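Side-chain contacts in helicase-like protein (Bacteroides thetaiotaomicron, PDB 2FG1), which probably hydrolyses ADP-ribosyl linkages, releasing ADP-ribose from ADP-ribosylated thymidine in DNA: residues A[12-17]-A[39-44]; A[55-58]-A[62-65]. All blocks are in the same frame, centred on the assembly; numbering follows the deposited sequence.

Overall arrangement
Both contacts join a helix to a loop within the macro domain, on the consecutive helices 38-45 and 48-59, but they share no segment and their nearest atoms are about 11 Å apart. Contact 1 is the more buried: the loop after strand 7-10 meets helix 38-45 over a small area, through one threonine methyl, and a water bridges the polar side. Contact 2, farther from the chain centre and partly buried, is local in sequence: the chain leaving helix 48-59 turns back on it through an aromatic cluster that buries about twice the area. Methyl packing with water thus contrasts with ring packing and a weak indole hydrogen bond.

Contact 1: A[12-17]-A[39-44]; sequences DATAPI and VLALSK
Thr-14 sets its methyl group against one turn of helix 38-45, where Ala-41 and Leu-42 receive it; the loop after strand 7-10 is thereby joined to this helix of the macro domain. The tight side is apolar: CG2 of Thr-14 lies 4.0 Å from CB of Ala-41 and 3.9 Å from CD2 of Leu-42, and it also touches the helix backbone, 3.9 Å from the amide N of Leu-42. Alanine suits this place because its single methyl lets the loop come close to the helix. Leu-42 sets out from the backbone away from the loop, and only its end, through CD2, returns to the threonine; the side chain also touches Trp-34 and His-26 of strand 22-29.

The other side of Thr-14 is polar. With chi1 at 68°, OG1 sits between the backbone N and the carbonyl carbon, a rotation that brings the hydroxyl back to its own loop while the methyl faces the helix. The grip there is firm: OG1 donates to Asp-12 OD1 at 2.7 Å, and the backbone N of Thr-14 donates to the same OD1 at 2.9 Å, the Asx turn. Both come from one face of the carboxylate plane, well above it. A type I beta turn runs from Asp-12 to Ala-15. Between 12-17 and 39-44 no direct hydrogen bond forms; the loose side is a water that donates to Thr-14 OG1 at 3.1 Å and to Ala-41 O at 2.7 Å. Lys-45 NZ, at the end of helix 38-45, bonds the carbonyl O of Thr-14.

Threonine thus serves both sides, and the chemistry implies a turn braced internally by its aspartate and joined to the helix by methyl packing, a water bridge and the Lys-45 bond.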
# COMPACT_ATOMS: atom_id res chain seq x y z
N ASP A 12 -10.22 -7.33 -7.37
CA ASP A 12 -9.13 -7.80 -6.54
C ASP A 12 -7.91 -7.01 -7.01
O ASP A 12 -7.54 -7.12 -8.18
CB ASP A 12 -8.99 -9.29 -6.84
CG ASP A 12 -7.82 -9.96 -6.16
OD1 ASP A 12 -6.97 -9.31 -5.51
OD2 ASP A 12 -7.76 -11.21 -6.29
N ALA A 13 -7.30 -6.23 -6.12
CA ALA A 13 -6.16 -5.40 -6.49
C ALA A 13 -4.96 -6.23 -6.95
O ALA A 13 -4.05 -5.69 -7.59
CB ALA A 13 -5.78 -4.46 -5.36
N THR A 14 -4.95 -7.53 -6.66
CA THR A 14 -3.87 -8.39 -7.17
C THR A 14 -4.08 -8.77 -8.63
O THR A 14 -3.21 -9.40 -9.25
CB THR A 14 -3.62 -9.67 -6.31
OG1 THR A 14 -4.74 -10.55 -6.44
CG2 THR A 14 -3.40 -9.32 -4.85
N ALA A 15 -5.24 -8.38 -9.18
CA ALA A 15 -5.52 -8.55 -10.61
C ALA A 15 -5.84 -7.17 -11.19
O ALA A 15 -6.99 -6.89 -11.57
CB ALA A 15 -6.68 -9.51 -10.82
N PRO A 16 -4.85 -6.27 -11.23
CA PRO A 16 -5.14 -4.86 -11.56
C PRO A 16 -5.52 -4.63 -13.02
O PRO A 16 -5.00 -5.31 -13.92
CB PRO A 16 -3.84 -4.15 -11.22
CG PRO A 16 -2.78 -5.20 -11.43
CD PRO A 16 -3.41 -6.47 -10.95
N ILE A 17 -6.42 -3.68 -13.24
CA ILE A 17 -6.94 -3.38 -14.56
C ILE A 17 -6.00 -2.52 -15.40
O ILE A 17 -5.04 -1.95 -14.89
CB ILE A 17 -8.31 -2.65 -14.48
CG1 ILE A 17 -8.15 -1.25 -13.87
CG2 ILE A 17 -9.33 -3.52 -13.73
CD1 ILE A 17 -9.33 -0.30 -14.09
N VAL A 39 -2.54 -9.27 2.46
CA VAL A 39 -1.27 -10.00 2.27
C VAL A 39 -1.49 -11.45 1.85
O VAL A 39 -0.66 -12.04 1.15
CB VAL A 39 -0.33 -9.93 3.49
CG1 VAL A 39 0.18 -8.50 3.70
CG2 VAL A 39 -0.99 -10.45 4.76
N LEU A 40 -2.61 -12.04 2.27
CA LEU A 40 -2.92 -13.41 1.88
C LEU A 40 -3.26 -13.50 0.40
O LEU A 40 -2.88 -14.46 -0.27
CB LEU A 40 -4.05 -13.98 2.74
CG LEU A 40 -3.77 -14.01 4.24
CD1 LEU A 40 -4.92 -14.67 4.99
CD2 LEU A 40 -2.45 -14.73 4.57
N ALA A 41 -3.96 -12.49 -0.11
CA ALA A 41 -4.24 -12.41 -1.54
C ALA A 41 -2.95 -12.24 -2.35
O ALA A 41 -2.77 -12.87 -3.39
CB ALA A 41 -5.23 -11.28 -1.84
N LEU A 42 -2.05 -11.40 -1.86
CA LEU A 42 -0.75 -11.23 -2.51
C LEU A 42 0.01 -12.54 -2.58
O LEU A 42 0.46 -12.94 -3.65
CB LEU A 42 0.11 -10.20 -1.79
CG LEU A 42 -0.19 -8.73 -2.05
CD1 LEU A 42 0.59 -7.89 -1.07
CD2 LEU A 42 0.17 -8.34 -3.48
N SER A 43 0.12 -13.24 -1.45
CA SER A 43 0.94 -14.45 -1.39
C SER A 43 0.36 -15.63 -2.17
O SER A 43 1.10 -16.51 -2.59
CB SER A 43 1.27 -14.81 0.06
OG SER A 43 2.18 -13.87 0.61
N LYS A 44 -0.96 -15.63 -2.37
CA LYS A 44 -1.62 -16.58 -3.25
C LYS A 44 -1.03 -16.48 -4.66
O LYS A 44 -0.76 -17.51 -5.31
CB LYS A 44 -3.12 -16.27 -3.28
CG LYS A 44 -4.01 -17.36 -3.86
CD LYS A 44 -5.48 -17.09 -3.56
CE LYS A 44 -5.83 -17.43 -2.12
NZ LYS A 44 -7.20 -16.97 -1.74
O HOH W 1 -4.69 -13.39 -5.21

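Contact 2: A[55-58]-A[62-65]; sequences QWYK and EFTL
Phe-63 turns its ring edge to the indole of Trp-56 and a face to Tyr-57, so two T-shaped pairs meet on one phenylalanine. Its CD1 stands over one face of the indole, 3.5 Å from Trp-56 CG, with the planes at 79°. Tyr-57 CA makes a CH-pi contact 3.8 Å from the centroid of the Phe-63 ring, and the tyrosine ring directs its edge at the same phenylalanine, Tyr-57 CD1 lying 3.5 Å from Phe-63 CE2. Phenylalanine suits the centre because it offers both an edge and a face without a polar group to bury.

For Trp-56, CG anti to the backbone N (chi1 -173°) carries the indole out to the returning chain. There NE1 gives a weak hydrogen bond to Glu-62 O, 3.3 Å long and bent to 127°; its stronger partner is Glu-61 O. Phe-63 centres an inverse gamma turn.

Farther out, Tyr-53 of helix 48-59 brings another ring to Phe-63, and Ile-83 of strand 77-85 touches both Trp-56 and Phe-63, packing the connection to strand 68-74 onto the sheet. The chemistry implies a helix exit folded back by aromatic packing, with the indole N-H helping to hold the turn, chiefly through Glu-61 O.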
# COMPACT_ATOMS: atom_id res chain seq x y z
N GLN A 55 12.51 -10.55 4.67
CA GLN A 55 13.95 -10.27 4.68
C GLN A 55 14.22 -8.85 5.15
O GLN A 55 15.18 -8.59 5.88
CB GLN A 55 14.59 -10.51 3.31
CG GLN A 55 14.67 -11.98 2.94
CD GLN A 55 15.60 -12.25 1.77
OE1 GLN A 55 16.57 -11.50 1.55
NE2 GLN A 55 15.34 -13.33 1.04
N TRP A 56 13.37 -7.92 4.73
CA TRP A 56 13.49 -6.54 5.19
C TRP A 56 13.38 -6.43 6.72
O TRP A 56 14.20 -5.77 7.37
CB TRP A 56 12.42 -5.70 4.48
CG TRP A 56 12.46 -4.22 4.68
CD1 TRP A 56 13.50 -3.45 5.12
CD2 TRP A 56 11.39 -3.33 4.39
NE1 TRP A 56 13.12 -2.12 5.15
CE2 TRP A 56 11.83 -2.02 4.70
CE3 TRP A 56 10.09 -3.51 3.92
CZ2 TRP A 56 11.01 -0.90 4.54
CZ3 TRP A 56 9.28 -2.39 3.75
CH2 TRP A 56 9.75 -1.10 4.05
N TYR A 57 12.40 -7.12 7.29
CA TYR A 57 12.23 -7.13 8.74
C TYR A 57 13.50 -7.60 9.44
O TYR A 57 13.95 -7.00 10.42
CB TYR A 57 11.05 -8.02 9.16
CG TYR A 57 10.99 -8.17 10.67
CD1 TYR A 57 10.57 -7.11 11.47
CD2 TYR A 57 11.39 -9.36 11.28
CE1 TYR A 57 10.54 -7.23 12.85
CE2 TYR A 57 11.36 -9.47 12.68
CZ TYR A 57 10.93 -8.40 13.44
OH TYR A 57 10.89 -8.49 14.83
N LYS A 58 14.08 -8.68 8.94
CA LYS A 58 15.31 -9.19 9.56
C LYS A 58 16.52 -8.30 9.38
O LYS A 58 17.38 -8.24 10.27
CB LYS A 58 15.59 -10.58 9.04
CG LYS A 58 14.65 -11.55 9.68
CD LYS A 58 15.04 -12.93 9.37
CE LYS A 58 14.19 -13.90 10.17
NZ LYS A 58 14.28 -15.21 9.49
N GLU A 62 16.24 0.47 7.55
CA GLU A 62 15.12 1.40 7.33
C GLU A 62 13.78 0.67 7.39
O GLU A 62 12.90 0.89 6.56
CB GLU A 62 15.28 2.16 6.00
CG GLU A 62 16.56 2.99 5.92
CD GLU A 62 16.79 3.60 4.54
OE1 GLU A 62 15.86 4.22 3.98
OE2 GLU A 62 17.92 3.46 4.02
N PHE A 63 13.63 -0.21 8.38
CA PHE A 63 12.37 -0.91 8.59
C PHE A 63 11.57 -0.08 9.59
O PHE A 63 11.47 -0.41 10.77
CB PHE A 63 12.59 -2.34 9.09
CG PHE A 63 11.35 -3.19 9.01
CD1 PHE A 63 11.02 -3.85 7.82
CD2 PHE A 63 10.51 -3.33 10.11
CE1 PHE A 63 9.88 -4.61 7.73
CE2 PHE A 63 9.37 -4.10 10.03
CZ PHE A 63 9.05 -4.75 8.84
N THR A 64 11.04 1.03 9.09
CA THR A 64 10.46 2.06 9.94
C THR A 64 9.14 2.55 9.34
O THR A 64 8.93 2.48 8.13
CB THR A 64 11.42 3.28 10.11
OG1 THR A 64 11.87 3.73 8.83
CG2 THR A 64 12.63 2.89 10.94
N LEU A 65 8.27 3.06 10.21
CA LEU A 65 7.05 3.71 9.76
C LEU A 65 7.37 4.79 8.73
O LEU A 65 8.26 5.63 8.96
CB LEU A 65 6.31 4.33 10.96
CG LEU A 65 5.63 3.32 11.88
CD1 LEU A 65 5.32 3.98 13.22
CD2 LEU A 65 4.36 2.77 11.26